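Local coordinates for DNA polymerase beta (Leishmania infantum, PDB 4P4M), which catalyses template-directed addition of deoxynucleotides to DNA as a family X polymerase, probably in base excision repair, at residues A[145-150]-A[247-252]; A[232-237]-A[267-272]. All blocks are in the same frame, centred on the assembly; numbering follows the deposited sequence.

Contact 1: residues A[145-150]-A[247-252]; sequences IKYFYD and MGRLPP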
loop_
_atom_site.group_PDB
_atom_site.type_symbol
_atom_site.label_atom_id
_atom_site.label_comp_id
_atom_site.label_asym_id
_atom_site.label_seq_id
_atom_site.Cartn_x
_atom_site.Cartn_y
_atom_site.Cartn_z
ATOM N N ILE A 145 1.148 5.859 -17.649
ATOM C CA ILE A 145 1.135 5.778 -19.099
ATOM C C ILE A 145 2.300 4.947 -19.633
ATOM O O ILE A 145 2.108 4.031 -20.438
ATOM C CB ILE A 145 1.172 7.185 -19.714
ATOM C CG1 ILE A 145 -0.165 7.893 -19.464
ATOM C CG2 ILE A 145 1.519 7.107 -21.200
ATOM C CD1 ILE A 145 -0.111 9.409 -19.644
ATOM N N LYS A 146 3.505 5.259 -19.176
ATOM C CA LYS A 146 4.704 4.559 -19.645
ATOM C C LYS A 146 4.666 3.055 -19.371
ATOM O O LYS A 146 5.143 2.252 -20.188
ATOM C CB LYS A 146 5.963 5.173 -19.019
ATOM C CG LYS A 146 7.239 4.423 -19.383
ATOM C CD LYS A 146 8.487 5.111 -18.853
ATOM C CE LYS A 146 9.742 4.385 -19.325
ATOM N NZ LYS A 146 10.984 5.044 -18.831
ATOM N N TYR A 147 4.104 2.674 -18.222
ATOM C CA TYR A 147 4.047 1.270 -17.806
ATOM C C TYR A 147 2.662 0.634 -17.982
ATOM O O TYR A 147 2.335 -0.350 -17.318
ATOM C CB TYR A 147 4.512 1.129 -16.340
ATOM C CG TYR A 147 6.003 1.353 -16.166
ATOM C CD1 TYR A 147 6.517 2.626 -15.918
ATOM C CD2 TYR A 147 6.900 0.294 -16.274
ATOM C CE1 TYR A 147 7.892 2.836 -15.767
ATOM C CE2 TYR A 147 8.278 0.498 -16.121
ATOM C CZ TYR A 147 8.759 1.769 -15.875
ATOM O OH TYR A 147 10.119 1.965 -15.729
ATOM N N PHE A 148 1.860 1.187 -18.891
ATOM C CA PHE A 148 0.503 0.679 -19.127
ATOM C C PHE A 148 0.456 -0.829 -19.384
ATOM O O PHE A 148 -0.351 -1.528 -18.778
ATOM C CB PHE A 148 -0.190 1.441 -20.268
ATOM C CG PHE A 148 -1.636 1.036 -20.480
ATOM C CD1 PHE A 148 -2.634 1.500 -19.637
ATOM C CD2 PHE A 148 -1.986 0.189 -21.521
ATOM C CE1 PHE A 148 -3.959 1.119 -19.826
ATOM C CE2 PHE A 148 -3.310 -0.188 -21.720
ATOM C CZ PHE A 148 -4.293 0.273 -20.869
ATOM N N TYR A 149 1.311 -1.339 -20.270
ATOM C CA TYR A 149 1.314 -2.782 -20.537
ATOM C C TYR A 149 1.635 -3.596 -19.268
ATOM O O TYR A 149 0.867 -4.493 -18.884
ATOM C CB TYR A 149 2.248 -3.162 -21.714
ATOM C CG TYR A 149 2.607 -4.634 -21.712
ATOM C CD1 TYR A 149 1.759 -5.590 -22.275
ATOM C CD2 TYR A 149 3.776 -5.071 -21.104
ATOM C CE1 TYR A 149 2.090 -6.951 -22.240
ATOM C CE2 TYR A 149 4.109 -6.402 -21.061
ATOM C CZ TYR A 149 3.265 -7.339 -21.619
ATOM O OH TYR A 149 3.634 -8.659 -21.549
ATOM N N ASP A 150 2.751 -3.274 -18.608
ATOM C CA ASP A 150 3.167 -4.007 -17.401
ATOM C C ASP A 150 2.094 -3.977 -16.308
ATOM O O ASP A 150 1.806 -4.993 -15.670
ATOM C CB ASP A 150 4.468 -3.428 -16.805
ATOM C CG ASP A 150 5.707 -3.783 -17.613
ATOM O OD1 ASP A 150 5.663 -4.765 -18.385
ATOM O OD2 ASP A 150 6.732 -3.075 -17.465
ATOM N N MET A 247 7.548 1.328 -9.350
ATOM C CA MET A 247 7.653 0.142 -10.197
ATOM C C MET A 247 8.957 -0.569 -9.851
ATOM O O MET A 247 10.032 0.043 -9.880
ATOM C CB MET A 247 7.672 0.522 -11.686
ATOM C CG MET A 247 6.445 1.296 -12.183
ATOM S SD MET A 247 4.881 0.398 -12.019
ATOM C CE MET A 247 5.233 -1.053 -13.026
ATOM N N GLY A 248 8.850 -1.847 -9.501
ATOM C CA GLY A 248 10.003 -2.671 -9.182
ATOM C C GLY A 248 10.118 -3.875 -10.112
ATOM O O GLY A 248 9.128 -4.535 -10.422
ATOM N N ARG A 249 11.333 -4.162 -10.558
ATOM C CA ARG A 249 11.563 -5.255 -11.513
ATOM C C ARG A 249 12.700 -6.142 -11.020
ATOM O O ARG A 249 13.807 -5.648 -10.792
ATOM C CB ARG A 249 11.934 -4.672 -12.881
ATOM C CG ARG A 249 12.043 -5.704 -14.016
ATOM C CD ARG A 249 12.755 -5.136 -15.255
ATOM N NE ARG A 249 12.173 -3.898 -15.788
ATOM C CZ ARG A 249 11.309 -3.825 -16.803
ATOM N NH1 ARG A 249 10.863 -4.925 -17.408
ATOM N NH2 ARG A 249 10.872 -2.635 -17.207
ATOM N N LEU A 250 12.441 -7.438 -10.844
ATOM C CA LEU A 250 13.503 -8.371 -10.456
ATOM C C LEU A 250 14.603 -8.391 -11.530
ATOM O O LEU A 250 14.320 -8.284 -12.721
ATOM C CB LEU A 250 12.942 -9.790 -10.258
ATOM C CG LEU A 250 11.963 -10.039 -9.097
ATOM C CD1 LEU A 250 11.136 -11.289 -9.353
ATOM C CD2 LEU A 250 12.687 -10.137 -7.736
ATOM N N PRO A 251 15.874 -8.510 -11.109
ATOM C CA PRO A 251 16.953 -8.583 -12.099
ATOM C C PRO A 251 16.860 -9.871 -12.921
ATOM O O PRO A 251 16.272 -10.857 -12.453
ATOM C CB PRO A 251 18.229 -8.576 -11.236
ATOM C CG PRO A 251 17.801 -9.071 -9.919
ATOM C CD PRO A 251 16.378 -8.589 -9.727
ATOM N N PRO A 252 17.421 -9.860 -14.136
ATOM C CA PRO A 252 17.372 -11.044 -15.002
ATOM C C PRO A 252 18.011 -12.250 -14.319
ATOM O O PRO A 252 18.996 -12.100 -13.593
ATOM C CB PRO A 252 18.203 -10.626 -16.214
ATOM C CG PRO A 252 18.147 -9.141 -16.228
ATOM C CD PRO A 252 18.081 -8.718 -14.790
#

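Contact 2: residues A[232-237]-A[267-272]; sequences YLEATM and YKARRV. With nucleotides of chain B.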
loop_
_atom_site.group_PDB
_atom_site.type_symbol
_atom_site.label_atom_id
_atom_site.label_comp_id
_atom_site.label_asym_id
_atom_site.label_seq_id
_atom_site.Cartn_x
_atom_site.Cartn_y
_atom_site.Cartn_z
ATOM N N TYR A 232 16.415 -2.247 -9.026
ATOM C CA TYR A 232 15.137 -2.924 -8.760
ATOM C C TYR A 232 13.999 -1.911 -8.900
ATOM O O TYR A 232 13.128 -2.073 -9.756
ATOM C CB TYR A 232 15.135 -3.566 -7.365
ATOM C CG TYR A 232 13.796 -4.170 -6.950
ATOM C CD1 TYR A 232 13.391 -5.417 -7.423
ATOM C CD2 TYR A 232 12.954 -3.498 -6.071
ATOM C CE1 TYR A 232 12.151 -5.989 -7.031
ATOM C CE2 TYR A 232 11.713 -4.046 -5.682
ATOM C CZ TYR A 232 11.325 -5.287 -6.160
ATOM O OH TYR A 232 10.113 -5.814 -5.753
ATOM N N LEU A 233 14.013 -0.853 -8.081
ATOM C CA LEU A 233 13.049 0.242 -8.247
ATOM C C LEU A 233 13.484 1.120 -9.424
ATOM O O LEU A 233 14.605 1.635 -9.435
ATOM C CB LEU A 233 12.911 1.089 -6.964
ATOM C CG LEU A 233 12.268 0.383 -5.755
ATOM C CD1 LEU A 233 12.114 1.354 -4.563
ATOM C CD2 LEU A 233 10.909 -0.244 -6.126
ATOM N N GLU A 234 12.612 1.284 -10.419
ATOM C CA GLU A 234 12.998 2.008 -11.628
ATOM C C GLU A 234 12.125 3.213 -11.968
ATOM O O GLU A 234 12.457 3.988 -12.871
ATOM C CB GLU A 234 13.150 1.053 -12.829
ATOM C CG GLU A 234 11.911 0.267 -13.206
ATOM C CD GLU A 234 12.104 -0.559 -14.487
ATOM O OE1 GLU A 234 12.874 -1.542 -14.479
ATOM O OE2 GLU A 234 11.486 -0.213 -15.510
ATOM N N ALA A 235 11.014 3.380 -11.255
ATOM C CA ALA A 235 10.163 4.556 -11.452
ATOM C C ALA A 235 9.344 4.812 -10.197
ATOM O O ALA A 235 8.975 3.863 -9.503
ATOM C CB ALA A 235 9.236 4.358 -12.677
ATOM N N THR A 236 9.063 6.082 -9.894
ATOM C CA THR A 236 8.310 6.424 -8.677
ATOM C C THR A 236 7.000 7.135 -8.997
ATOM O O THR A 236 6.998 8.122 -9.721
ATOM C CB THR A 236 9.142 7.348 -7.750
ATOM O OG1 THR A 236 10.311 6.651 -7.315
ATOM C CG2 THR A 236 8.320 7.795 -6.520
ATOM N N MET A 237 5.894 6.636 -8.452
ATOM C CA MET A 237 4.594 7.296 -8.595
ATOM C C MET A 237 4.350 8.335 -7.498
ATOM O O MET A 237 3.953 9.470 -7.775
ATOM C CB MET A 237 3.460 6.260 -8.588
ATOM C CG MET A 237 3.401 5.396 -9.855
ATOM S SD MET A 237 2.278 4.003 -9.647
ATOM C CE MET A 237 2.238 3.378 -11.328
ATOM N N TYR A 267 12.228 -10.122 -16.483
ATOM C CA TYR A 267 10.951 -9.909 -15.778
ATOM C C TYR A 267 10.248 -8.610 -16.158
ATOM O O TYR A 267 10.891 -7.634 -16.560
ATOM C CB TYR A 267 11.164 -9.916 -14.247
ATOM C CG TYR A 267 11.624 -11.241 -13.682
ATOM C CD1 TYR A 267 10.709 -12.197 -13.253
ATOM C CD2 TYR A 267 12.981 -11.535 -13.573
ATOM C CE1 TYR A 267 11.144 -13.418 -12.734
ATOM C CE2 TYR A 267 13.418 -12.740 -13.060
ATOM C CZ TYR A 267 12.503 -13.678 -12.647
ATOM O OH TYR A 267 12.959 -14.874 -12.135
ATOM N N LYS A 268 8.921 -8.601 -16.011
ATOM C CA LYS A 268 8.124 -7.378 -16.125
ATOM C C LYS A 268 8.342 -6.489 -14.897
ATOM O O LYS A 268 8.542 -6.997 -13.787
ATOM C CB LYS A 268 6.629 -7.737 -16.168
ATOM C CG LYS A 268 6.172 -8.538 -17.403
ATOM C CD LYS A 268 4.669 -8.836 -17.283
ATOM C CE LYS A 268 4.112 -9.578 -18.497
ATOM N NZ LYS A 268 4.485 -11.019 -18.516
ATOM N N ALA A 269 8.257 -5.173 -15.074
ATOM C CA ALA A 269 8.173 -4.276 -13.925
ATOM C C ALA A 269 6.799 -4.416 -13.247
ATOM O O ALA A 269 5.780 -4.554 -13.928
ATOM C CB ALA A 269 8.442 -2.826 -14.352
ATOM N N ARG A 270 6.776 -4.382 -11.913
ATOM C CA ARG A 270 5.545 -4.576 -11.138
ATOM C C ARG A 270 5.273 -3.376 -10.239
ATOM O O ARG A 270 6.205 -2.696 -9.802
ATOM C CB ARG A 270 5.661 -5.813 -10.223
ATOM C CG ARG A 270 6.109 -7.109 -10.908
ATOM C CD ARG A 270 5.161 -7.490 -12.066
ATOM N NE ARG A 270 5.299 -8.902 -12.461
ATOM C CZ ARG A 270 4.438 -9.521 -13.266
ATOM N NH1 ARG A 270 3.400 -8.845 -13.753
ATOM N NH2 ARG A 270 4.594 -10.806 -13.576
ATOM N N ARG A 271 3.997 -3.139 -9.926
ATOM C CA ARG A 271 3.647 -2.143 -8.919
ATOM C C ARG A 271 4.048 -2.624 -7.527
ATOM O O ARG A 271 3.623 -3.694 -7.082
ATOM C CB ARG A 271 2.153 -1.795 -8.960
ATOM C CG ARG A 271 1.782 -1.002 -10.202
ATOM C CD ARG A 271 0.344 -0.472 -10.137
ATOM N NE ARG A 271 -0.647 -1.542 -10.022
ATOM C CZ ARG A 271 -1.401 -1.754 -8.942
ATOM N NH1 ARG A 271 -1.290 -0.972 -7.874
ATOM N NH2 ARG A 271 -2.269 -2.750 -8.927
ATOM N N VAL A 272 4.886 -1.830 -6.865
ATOM C CA VAL A 272 5.369 -2.147 -5.530
ATOM C C VAL A 272 4.967 -1.022 -4.576
ATOM O O VAL A 272 5.282 0.140 -4.819
ATOM C CB VAL A 272 6.910 -2.365 -5.521
ATOM C CG1 VAL A 272 7.431 -2.583 -4.078
ATOM C CG2 VAL A 272 7.291 -3.554 -6.425
ATOM P P DA B 5 -3.040 1.741 -6.049
ATOM O OP1 DA B 5 -1.788 1.159 -6.575
ATOM O OP2 DA B 5 -4.322 1.080 -6.355
ATOM O "O5'" DA B 5 -2.855 1.899 -4.480
ATOM C "C5'" DA B 5 -2.793 0.801 -3.626
ATOM C "C4'" DA B 5 -2.468 1.286 -2.229
ATOM O "O4'" DA B 5 -3.413 2.316 -1.832
ATOM C "C3'" DA B 5 -2.619 0.181 -1.193
ATOM O "O3'" DA B 5 -1.848 0.497 -0.022
ATOM C "C2'" DA B 5 -4.132 0.246 -0.973
ATOM C "C1'" DA B 5 -4.314 1.756 -0.878
ATOM N N9 DA B 5 -5.665 2.297 -1.092
ATOM C C8 DA B 5 -6.329 2.507 -2.270
ATOM N N7 DA B 5 -7.520 3.050 -2.125
ATOM C C5 DA B 5 -7.652 3.216 -0.753
ATOM C C6 DA B 5 -8.684 3.740 0.064
ATOM N N6 DA B 5 -9.848 4.214 -0.404
ATOM N N1 DA B 5 -8.478 3.756 1.402
ATOM C C2 DA B 5 -7.318 3.283 1.873
ATOM N N3 DA B 5 -6.283 2.767 1.207
ATOM C C4 DA B 5 -6.511 2.762 -0.111
#

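Contact 1: residues A[145-150]-A[247-252]
Tyr147 and Met247 stand with their CA atoms 8.5 Å apart, where the break between helix 139-146 and helix 148-151 faces strand 243-248. Tyr147 leaves the helical path and sits at the N-cap position of the second helix, and from there its ring comes over the methionine. Met247 meets the ring through its carbons. CG lies over the centre of one face, 4.0 Å from the centroid and 11° off the ring normal, a CH-pi contact. All three torsions of this side chain stay near -60°, which curls CE back to lie 3.9 Å from Tyr147 CD2. SD approaches the ring obliquely, 4.9 Å from the centroid. A flexible, unbranched thioether suits the place because it can follow the flat ring. Arg249 NH2 comes to the ring edge, 4.2 Å from Tyr147 CE2. The same NH2 is 4.2 Å from Asp150 OD2, but the oxygen lies well out of the guanidinium plane and the two flat groups are 74° apart, so only the opposite charges act between them. Stronger partners hold the polar ends: Glu234 OE2 is hydrogen-bonded to Tyr147 OH, Glu234 OE1 forms a salt bridge with Arg249 NE, and the carbonyl of Tyr267 takes Arg249 NH1. The Tyr147-Met247 pair is a Met-aromatic contact, set where the helices of the fingers meet the palm sheet of a family X polymerase.

Contact 2: residues A[232-237]-A[267-272]
Tyr232 and Val272 touch across the palm sheet of the polymerase, in which strands 233-236 and 270-277 both pair antiparallel with strand 243-248 between them. The segments are therefore next neighbours but one: Glu234 and Ala269 have CA atoms 8.2 Å apart, no hydrogen bond joins the two, and their directions differ by 67°. Tyr232 swings its ring round with CG opposite the backbone N (chi1 174°), bringing OH to 3.7 Å from Val272 CG2. This one methyl of the branched valine meets the phenol end obliquely, and the hydroxyl itself is satisfied by His163 ND1 of helix 157-175. Glu234 extends so that OE2 reaches 4.2 Å from Ala269 CB, where the side chain is a single methyl and the carboxylate can pass close by; that carboxylate is held by the Tyr147 hydroxyl and by Arg249. Arg271 runs the other way. Its CB points away from segment 232-237, CG packs on Met247 SD of the central strand, and CD lies 4.5 Å from Met237 CE, a loose apolar touch for which a long thioether is well suited. Rotation about CG-CD (chi3 -60°) bends the chain and turns NE and the guanidinium toward the bound DNA and the magnesium site. A long, positively charged residue fits there, within reach of both a DNA phosphate and Asp196, a magnesium ligand to which NH1 makes a long, weak ion pair. Near the guanidinium plane, at its edge, OP1 of DA5 of chain B lies a short 2.5 Å from Arg271 NH1.

Overall arrangement
The two contacts lie with centres 5 Å apart and share the same sheet, strand 243-248 taking part in contact 1 and running between the two segments of contact 2. Glu234 of contact 2 ties them together by binding both Tyr147 and Arg249 of contact 1. Contact 1 is partly buried and joins helices of the fingers to the sheet, so an aromatic face and a thioether combine with a loosely paired Asp150 and Arg249. Contact 2 is the more buried, lies within the palm, and sets polar side-chain oxygens against methyl groups until Arg271 carries it to the DNA and the metal-binding aspartates.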